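PDB 6VJR: vinylacetyl-CoA Delta-isomerase from Nitrosopumilus maritimus SCM1, which probably dehydrates 4-hydroxybutyryl-CoA and isomerises vinylacetyl-CoA, using FAD, a [4Fe-4S] cluster and an iron ion. Local coordinates for residues A[8-19]-A[189-197]; A[34-42]-A[247-255]. All coordinates share one frame; numbering follows the deposited sequence.

Contact 1 of 2, residues A[8-19]-A[189-197]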
loop_
_atom_site.group_PDB
_atom_site.type_symbol
_atom_site.label_atom_id
_atom_site.label_comp_id
_atom_site.label_asym_id
_atom_site.label_seq_id
_atom_site.Cartn_x
_atom_site.Cartn_y
_atom_site.Cartn_z
ATOM N N TYR A 8 30.593 8.991 32.027
ATOM C CA TYR A 8 29.488 9.830 31.582
ATOM C C TYR A 8 28.376 9.857 32.627
ATOM O O TYR A 8 27.899 10.918 33.017
ATOM C CB TYR A 8 28.983 9.348 30.235
ATOM C CG TYR A 8 27.593 9.882 29.926
ATOM C CD1 TYR A 8 27.373 11.241 29.638
ATOM C CD2 TYR A 8 26.495 9.052 29.983
ATOM C CE1 TYR A 8 26.103 11.740 29.405
ATOM C CE2 TYR A 8 25.236 9.529 29.686
ATOM C CZ TYR A 8 25.029 10.871 29.423
ATOM O OH TYR A 8 23.757 11.270 29.158
ATOM N N ILE A 9 28.014 8.686 33.141
ATOM C CA ILE A 9 26.972 8.630 34.161
ATOM C C ILE A 9 27.366 9.458 35.391
ATOM O O ILE A 9 26.577 10.245 35.891
ATOM C CB ILE A 9 26.631 7.178 34.481
ATOM C CG1 ILE A 9 25.996 6.541 33.252
ATOM C CG2 ILE A 9 25.754 7.031 35.723
ATOM C CD1 ILE A 9 25.825 5.040 33.362
ATOM N N GLU A 10 28.633 9.375 35.812
ATOM C CA GLU A 10 29.095 10.158 36.935
ATOM C C GLU A 10 29.028 11.661 36.655
ATOM O O GLU A 10 28.690 12.405 37.560
ATOM C CB GLU A 10 30.525 9.720 37.240
ATOM C CG GLU A 10 31.104 10.387 38.479
ATOM C CD GLU A 10 30.323 10.196 39.769
ATOM O OE1 GLU A 10 29.732 9.104 40.005
ATOM O OE2 GLU A 10 30.318 11.184 40.550
ATOM N N SER A 11 29.293 12.097 35.413
ATOM C CA SER A 11 29.255 13.508 35.032
ATOM C C SER A 11 27.834 14.104 35.138
ATOM O O SER A 11 27.691 15.333 35.197
ATOM C CB SER A 11 29.755 13.702 33.592
ATOM O OG SER A 11 28.707 13.410 32.643
ATOM N N LEU A 12 26.797 13.247 35.214
ATOM C CA LEU A 12 25.397 13.699 35.295
ATOM C C LEU A 12 24.917 13.873 36.733
ATOM O O LEU A 12 23.778 14.302 36.953
ATOM C CB LEU A 12 24.460 12.705 34.607
ATOM C CG LEU A 12 24.640 12.531 33.101
ATOM C CD1 LEU A 12 23.628 11.533 32.569
ATOM C CD2 LEU A 12 24.537 13.877 32.406
ATOM N N ARG A 13 25.734 13.425 37.693
ATOM C CA ARG A 13 25.366 13.436 39.107
ATOM C C ARG A 13 25.647 14.797 39.734
ATOM O O ARG A 13 26.648 15.452 39.459
ATOM C CB ARG A 13 26.100 12.381 39.928
ATOM C CG ARG A 13 25.685 10.964 39.578
ATOM C CD ARG A 13 26.345 9.977 40.515
ATOM N NE ARG A 13 25.983 8.591 40.220
ATOM C CZ ARG A 13 24.840 8.029 40.587
ATOM N NH1 ARG A 13 23.957 8.699 41.309
ATOM N NH2 ARG A 13 24.616 6.768 40.270
ATOM N N GLY A 14 24.738 15.209 40.616
ATOM C CA GLY A 14 24.994 16.362 41.446
ATOM C C GLY A 14 24.802 17.691 40.728
ATOM O O GLY A 14 25.322 18.682 41.265
ATOM N N ARG A 15 24.049 17.730 39.595
ATOM C CA ARG A 15 23.960 18.952 38.795
ATOM C C ARG A 15 22.817 19.885 39.185
ATOM O O ARG A 15 22.806 21.074 38.823
ATOM C CB ARG A 15 23.874 18.672 37.302
ATOM C CG ARG A 15 24.997 17.753 36.839
ATOM C CD ARG A 15 25.183 17.828 35.327
ATOM N NE ARG A 15 23.991 17.333 34.634
ATOM C CZ ARG A 15 23.762 17.439 33.328
ATOM N NH1 ARG A 15 24.692 17.939 32.533
ATOM N NH2 ARG A 15 22.632 17.019 32.818
ATOM N N ASP A 16 21.843 19.369 39.917
ATOM C CA ASP A 16 20.684 20.170 40.325
ATOM C C ASP A 16 19.994 20.971 39.201
ATOM O O ASP A 16 19.533 22.101 39.419
ATOM C CB ASP A 16 21.026 21.034 41.529
ATOM C CG ASP A 16 19.805 21.523 42.303
ATOM O OD1 ASP A 16 18.816 20.737 42.419
ATOM O OD2 ASP A 16 19.840 22.676 42.791
ATOM N N LEU A 17 19.782 20.363 38.034
ATOM C CA LEU A 17 18.841 20.866 37.024
ATOM C C LEU A 17 17.463 20.931 37.663
ATOM O O LEU A 17 17.179 20.094 38.500
ATOM C CB LEU A 17 18.826 19.891 35.832
ATOM C CG LEU A 17 19.844 20.125 34.703
ATOM C CD1 LEU A 17 21.266 20.182 35.152
ATOM C CD2 LEU A 17 19.686 19.118 33.566
ATOM N N LYS A 18 16.644 21.904 37.253
ATOM C CA LYS A 18 15.265 21.999 37.679
ATOM C C LYS A 18 14.419 21.148 36.729
ATOM O O LYS A 18 14.192 21.548 35.591
ATOM C CB LYS A 18 14.803 23.459 37.693
ATOM C CG LYS A 18 13.433 23.589 38.273
ATOM C CD LYS A 18 12.845 24.993 38.242
ATOM C CE LYS A 18 13.543 25.965 39.080
ATOM N NZ LYS A 18 12.969 27.301 38.940
ATOM N N VAL A 19 13.982 19.974 37.203
ATOM C CA VAL A 19 13.258 19.011 36.378
ATOM C C VAL A 19 11.953 18.632 37.056
ATOM O O VAL A 19 11.964 18.092 38.158
ATOM C CB VAL A 19 14.077 17.740 36.099
ATOM C CG1 VAL A 19 13.296 16.714 35.296
ATOM C CG2 VAL A 19 15.402 18.048 35.448
ATOM N N GLY A 189 16.860 13.841 24.956
ATOM C CA GLY A 189 18.050 13.675 25.771
ATOM C C GLY A 189 18.549 14.962 26.419
ATOM O O GLY A 189 19.683 15.009 26.887
ATOM N N CYS A 190 17.740 16.011 26.467
ATOM C CA CYS A 190 18.240 17.303 26.943
ATOM C C CYS A 190 18.752 17.260 28.388
ATOM O O CYS A 190 19.817 17.811 28.713
ATOM C CB CYS A 190 17.199 18.404 26.785
ATOM S SG CYS A 190 15.587 18.093 27.545
ATOM N N ILE A 191 18.043 16.560 29.256
ATOM C CA ILE A 191 18.407 16.407 30.656
ATOM C C ILE A 191 19.688 15.573 30.801
ATOM O O ILE A 191 20.402 15.712 31.792
ATOM C CB ILE A 191 17.203 15.872 31.451
ATOM C CG1 ILE A 191 16.084 16.945 31.437
ATOM C CG2 ILE A 191 17.576 15.478 32.877
ATOM C CD1 ILE A 191 14.711 16.355 31.694
ATOM N N ASN A 192 19.963 14.720 29.802
ATOM C CA ASN A 192 21.122 13.851 29.737
ATOM C C ASN A 192 22.301 14.516 29.027
ATOM O O ASN A 192 23.293 13.865 28.816
ATOM C CB ASN A 192 20.756 12.538 29.041
ATOM C CG ASN A 192 19.665 11.791 29.771
ATOM O OD1 ASN A 192 19.384 12.064 30.941
ATOM N ND2 ASN A 192 19.059 10.824 29.105
ATOM N N SER A 193 22.164 15.789 28.653
ATOM C CA SER A 193 23.152 16.509 27.876
ATOM C C SER A 193 23.976 17.438 28.780
ATOM O O SER A 193 23.518 17.851 29.851
ATOM C CB SER A 193 22.479 17.335 26.788
ATOM O OG SER A 193 21.723 16.575 25.841
ATOM N N HIS A 194 25.159 17.825 28.291
ATOM C CA HIS A 194 26.035 18.803 28.926
ATOM C C HIS A 194 25.773 20.228 28.416
ATOM O O HIS A 194 25.830 21.193 29.188
ATOM C CB HIS A 194 27.501 18.394 28.766
ATOM C CG HIS A 194 27.824 17.055 29.317
ATOM N ND1 HIS A 194 28.032 15.969 28.498
ATOM C CD2 HIS A 194 27.875 16.581 30.570
ATOM C CE1 HIS A 194 28.307 14.904 29.252
ATOM N NE2 HIS A 194 28.187 15.248 30.523
ATOM N N TRP A 195 25.585 20.358 27.103
ATOM C CA TRP A 195 25.265 21.607 26.437
ATOM C C TRP A 195 24.069 21.384 25.525
ATOM O O TRP A 195 23.914 20.286 25.002
ATOM C CB TRP A 195 26.423 22.122 25.591
ATOM C CG TRP A 195 27.605 22.539 26.415
ATOM C CD1 TRP A 195 28.591 21.765 26.941
ATOM C CD2 TRP A 195 27.883 23.882 26.826
ATOM N NE1 TRP A 195 29.478 22.539 27.646
ATOM C CE2 TRP A 195 29.064 23.842 27.592
ATOM C CE3 TRP A 195 27.272 25.113 26.578
ATOM C CZ2 TRP A 195 29.614 24.987 28.146
ATOM C CZ3 TRP A 195 27.807 26.240 27.142
ATOM C CH2 TRP A 195 28.969 26.174 27.904
ATOM N N ILE A 196 23.311 22.451 25.297
ATOM C CA ILE A 196 22.163 22.457 24.398
ATOM C C ILE A 196 22.318 23.654 23.459
ATOM O O ILE A 196 22.620 24.773 23.923
ATOM C CB ILE A 196 20.880 22.551 25.217
ATOM C CG1 ILE A 196 20.721 21.284 26.097
ATOM C CG2 ILE A 196 19.693 22.742 24.289
ATOM C CD1 ILE A 196 19.767 21.426 27.249
ATOM N N ILE A 197 22.210 23.400 22.141
ATOM C CA ILE A 197 22.276 24.459 21.147
ATOM C C ILE A 197 20.860 24.831 20.710
ATOM O O ILE A 197 20.146 24.024 20.118
ATOM C CB ILE A 197 23.129 24.049 19.933
ATOM C CG1 ILE A 197 24.550 23.607 20.335
ATOM C CG2 ILE A 197 23.206 25.233 18.980
ATOM C CD1 ILE A 197 25.391 23.083 19.208
#

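Contact 2 of 2, residues A[34-42]-A[247-255]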
loop_
_atom_site.group_PDB
_atom_site.type_symbol
_atom_site.label_atom_id
_atom_site.label_comp_id
_atom_site.label_asym_id
_atom_site.label_seq_id
_atom_site.Cartn_x
_atom_site.Cartn_y
_atom_site.Cartn_z
ATOM N N MET A 34 12.636 5.990 35.899
ATOM C CA MET A 34 12.029 6.305 34.618
ATOM C C MET A 34 13.029 6.940 33.664
ATOM O O MET A 34 12.867 6.839 32.439
ATOM C CB MET A 34 10.821 7.227 34.793
ATOM C CG MET A 34 10.045 7.464 33.528
ATOM S SD MET A 34 8.467 8.266 33.819
ATOM C CE MET A 34 8.319 9.336 32.368
ATOM N N ILE A 35 14.068 7.551 34.222
ATOM C CA ILE A 35 15.036 8.330 33.466
ATOM C C ILE A 35 16.299 7.512 33.198
ATOM O O ILE A 35 16.942 7.664 32.151
ATOM C CB ILE A 35 15.337 9.643 34.195
ATOM C CG1 ILE A 35 14.048 10.438 34.483
ATOM C CG2 ILE A 35 16.379 10.478 33.439
ATOM C CD1 ILE A 35 14.286 11.741 35.232
ATOM N N ARG A 36 16.661 6.621 34.120
ATOM C CA ARG A 36 17.927 5.929 34.013
ATOM C C ARG A 36 18.044 5.166 32.686
ATOM O O ARG A 36 19.110 5.135 32.091
ATOM C CB ARG A 36 18.212 5.023 35.210
ATOM C CG ARG A 36 19.514 4.234 35.112
ATOM C CD ARG A 36 20.695 5.140 34.888
ATOM N NE ARG A 36 21.927 4.371 35.063
ATOM C CZ ARG A 36 22.596 4.220 36.192
ATOM N NH1 ARG A 36 22.178 4.804 37.291
ATOM N NH2 ARG A 36 23.647 3.434 36.232
ATOM N N PRO A 37 17.009 4.513 32.129
ATOM C CA PRO A 37 17.207 3.787 30.864
ATOM C C PRO A 37 17.701 4.691 29.734
ATOM O O PRO A 37 18.484 4.269 28.896
ATOM C CB PRO A 37 15.813 3.196 30.574
ATOM C CG PRO A 37 15.233 3.037 31.978
ATOM C CD PRO A 37 15.667 4.288 32.698
ATOM N N SER A 38 17.215 5.951 29.677
ATOM C CA SER A 38 17.707 6.865 28.654
ATOM C C SER A 38 19.187 7.220 28.851
ATOM O O SER A 38 19.937 7.386 27.884
ATOM C CB SER A 38 16.852 8.104 28.582
ATOM O OG SER A 38 16.909 8.955 29.717
ATOM N N ILE A 39 19.590 7.356 30.097
ATOM C CA ILE A 39 20.998 7.575 30.440
ATOM C C ILE A 39 21.854 6.413 29.958
ATOM O O ILE A 39 22.958 6.598 29.451
ATOM C CB ILE A 39 21.110 7.904 31.933
ATOM C CG1 ILE A 39 20.525 9.317 32.156
ATOM C CG2 ILE A 39 22.524 7.779 32.445
ATOM C CD1 ILE A 39 20.248 9.649 33.590
ATOM N N ASN A 40 21.397 5.209 30.232
ATOM C CA ASN A 40 22.099 4.003 29.822
ATOM C C ASN A 40 22.325 3.986 28.316
ATOM O O ASN A 40 23.366 3.516 27.854
ATOM C CB ASN A 40 21.324 2.769 30.248
ATOM C CG ASN A 40 21.330 2.515 31.735
ATOM O OD1 ASN A 40 22.186 3.006 32.475
ATOM N ND2 ASN A 40 20.403 1.703 32.194
ATOM N N ALA A 41 21.317 4.407 27.558
ATOM C CA ALA A 41 21.435 4.465 26.106
ATOM C C ALA A 41 22.553 5.419 25.720
ATOM O O ALA A 41 23.369 5.090 24.866
ATOM C CB ALA A 41 20.110 4.832 25.483
ATOM N N VAL A 42 22.567 6.630 26.289
ATOM C CA VAL A 42 23.658 7.533 25.971
ATOM C C VAL A 42 25.002 6.956 26.414
ATOM O O VAL A 42 26.000 7.106 25.694
ATOM C CB VAL A 42 23.427 8.932 26.551
ATOM C CG1 VAL A 42 24.571 9.846 26.190
ATOM C CG2 VAL A 42 22.095 9.503 26.080
ATOM N N ASN A 247 12.094 -3.803 27.199
ATOM C CA ASN A 247 13.494 -3.430 27.168
ATOM C C ASN A 247 13.768 -2.643 28.439
ATOM O O ASN A 247 13.484 -1.441 28.537
ATOM C CB ASN A 247 13.736 -2.584 25.933
ATOM C CG ASN A 247 15.164 -2.134 25.736
ATOM O OD1 ASN A 247 15.995 -2.157 26.661
ATOM N ND2 ASN A 247 15.450 -1.742 24.496
ATOM N N ALA A 248 14.295 -3.339 29.451
ATOM C CA ALA A 248 14.406 -2.701 30.755
ATOM C C ALA A 248 15.645 -1.798 30.856
ATOM O O ALA A 248 15.662 -0.871 31.680
ATOM C CB ALA A 248 14.434 -3.731 31.824
ATOM N N LYS A 249 16.657 -2.064 30.039
ATOM C CA LYS A 249 17.897 -1.327 30.232
ATOM C C LYS A 249 17.941 0.015 29.506
ATOM O O LYS A 249 18.647 0.922 29.959
ATOM C CB LYS A 249 19.106 -2.139 29.780
ATOM C CG LYS A 249 20.450 -1.483 30.059
ATOM C CD LYS A 249 21.633 -2.413 29.847
ATOM C CE LYS A 249 22.893 -1.717 30.211
ATOM N NZ LYS A 249 24.036 -2.588 29.908
ATOM N N PHE A 250 17.182 0.144 28.407
ATOM C CA PHE A 250 17.321 1.283 27.517
ATOM C C PHE A 250 15.968 1.883 27.179
ATOM O O PHE A 250 15.019 1.166 26.946
ATOM C CB PHE A 250 18.033 0.869 26.227
ATOM C CG PHE A 250 19.389 0.235 26.444
ATOM C CD1 PHE A 250 20.443 1.014 26.872
ATOM C CD2 PHE A 250 19.604 -1.102 26.144
ATOM C CE1 PHE A 250 21.707 0.464 27.012
ATOM C CE2 PHE A 250 20.856 -1.641 26.286
ATOM C CZ PHE A 250 21.918 -0.857 26.680
ATOM N N GLY A 251 15.977 3.195 27.024
ATOM C CA GLY A 251 14.821 3.968 26.587
ATOM C C GLY A 251 15.252 5.345 26.099
ATOM O O GLY A 251 16.447 5.714 26.121
ATOM N N GLY A 252 14.248 6.133 25.734
ATOM C CA GLY A 252 14.475 7.496 25.278
ATOM C C GLY A 252 13.956 8.507 26.292
ATOM O O GLY A 252 13.474 8.155 27.368
ATOM N N GLN A 253 14.164 9.783 25.977
ATOM C CA GLN A 253 13.824 10.870 26.880
ATOM C C GLN A 253 13.462 12.079 26.035
ATOM O O GLN A 253 14.240 12.448 25.149
ATOM C CB GLN A 253 15.062 11.265 27.709
ATOM C CG GLN A 253 14.962 12.628 28.409
ATOM C CD GLN A 253 16.230 12.952 29.169
ATOM O OE1 GLN A 253 17.094 13.717 28.719
ATOM N NE2 GLN A 253 16.343 12.330 30.327
ATOM N N GLU A 254 12.334 12.698 26.389
ATOM C CA GLU A 254 11.951 13.988 25.849
ATOM C C GLU A 254 11.537 14.899 27.000
ATOM O O GLU A 254 10.977 14.432 28.013
ATOM C CB GLU A 254 10.801 13.835 24.850
ATOM C CG GLU A 254 11.095 12.841 23.727
ATOM C CD GLU A 254 10.797 11.378 24.068
ATOM O OE1 GLU A 254 9.708 11.071 24.624
ATOM O OE2 GLU A 254 11.656 10.516 23.730
ATOM N N ALA A 255 11.797 16.213 26.827
ATOM C CA ALA A 255 11.284 17.188 27.779
ATOM C C ALA A 255 11.011 18.512 27.061
ATOM O O ALA A 255 11.588 18.794 26.017
ATOM C CB ALA A 255 12.252 17.372 28.938
HETATM O O HOH W 1 14.371 6.655 30.212
#

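Contact 1 of 2, residues A[8-19]-A[189-197]
Leu12 and Asn192 mark the closest backbone approach, their CA atoms 7.0 Å apart, where the end of a short helix and the loop after it pass the turn that leads into strand 195-198. Side chains of the 8-19 segment reach backbone carbonyls of that turn. Tyr8 OH donates to Asn192 O at 2.7 Å, in the carbonyl plane and on a lone pair. CG of Tyr8 stands anti to the backbone N (chi1 162°), which carries the phenol hydroxyl to the carbonyl of Asn192. Arg15 bends at chi3 (-64°) and turns the end of its guanidinium to Ser193 O. Arg15 NH1 (2.9 Å) and NH2 (3.2 Å) both donate hydrogen bonds to Ser193 O, end-on and in the guanidinium plane. Leu12 CD2 covers one face of the guanidinium. An alanine in place of Arg15 removes both donors and would probably loosen the hold on the turn at Ser193 and open a gap beside Leu12. His194 NE2 donates in its ring plane to Ser11 OG at 2.9 Å, and Ser11 OG in turn donates to Tyr8 O. Farther along, Val19 CG1 meets Ile191 CD1 tip to tip at 3.9 Å. Helix 36-51 packs on Tyr8, Leu12 and Asn192, and Asn192 ND2 hydrogen-bonds Ser38 OG. Strands 224-228 and 254-259 pack against Ile191. The contact thus fastens the N-terminal segment to the turn between strands 177-188 and 195-198.

Contact 2 of 2, residues A[34-42]-A[247-255]
Ala248 O lies near Pro37 CG, where the loop 247-253 first meets the opening turn of helix 36-51. Asn247 OD1 accepts from Phe250 N in an Asx motif, which ties the loop together as it approaches the helix. Lys249 O is the main polar anchor. Asn40 ND2 donates to it at 2.9 Å with an N-H...O angle of 163°, on a lone pair and in the planes of both groups. Arg36 NE holds the other end of this amide through OD1, so both ends fix its rotation. Lys249 CG lies over one face of the Phe250 ring. CG of Phe250 stands anti to its carbonyl carbon (chi1 -56°), and the ring brings its edge to the helix backbone, with CD1 3.6 Å from Ala41 N and CE1 close to Asn40 O. Gly251 N makes a weak hydrogen bond to Pro37 O at 3.3 Å. Gly251 O receives a CA-H...O contact from Ser38 CA at 3.1 Å. A water accepts from Ser38 N at 3.0 Å and lies near Met34 O; its link to Gly252 O is weak. Gln253 lays CB beside the Ser38 hydroxyl, while its NE2 packs 3.6 Å from Ile35 CG2 and is hydrogen-bonded to Tyr228 OH. Ser38 OG donates to Ile35 O at 2.8 Å. The chain then leads into strand 254-259, and Glu254 touches FAD. Leu474 of the second subunit packs on Phe250. Helix 5-11 meets helix 36-51 through Ile39 and Val42, and strand 224-228 covers Ile35 and Ser38.

How the contacts relate
Contacts 1 and 2 are neighbours, their centres 13 Å apart. The helix and strand that carry contact 2, 36-51 and 254-259, also pack against contact 1, and strand 224-228 touches both. They meet directly, and Gly189 N probably bonds Gln253 O. Contact 1 is the more buried and touches no other subunit. Contact 2 is partly buried, with Lys249 exposed, and packs against two other subunits. In contact 1, side-chain hydroxyls, a guanidinium and an imidazole make the polar bonds. Contact 2 relies more on close backbone packing, with CA-H...O contacts and a water. The iron-sulfur cluster is about 10 Å from the Ser193 side chain and about 8 Å from Gly252.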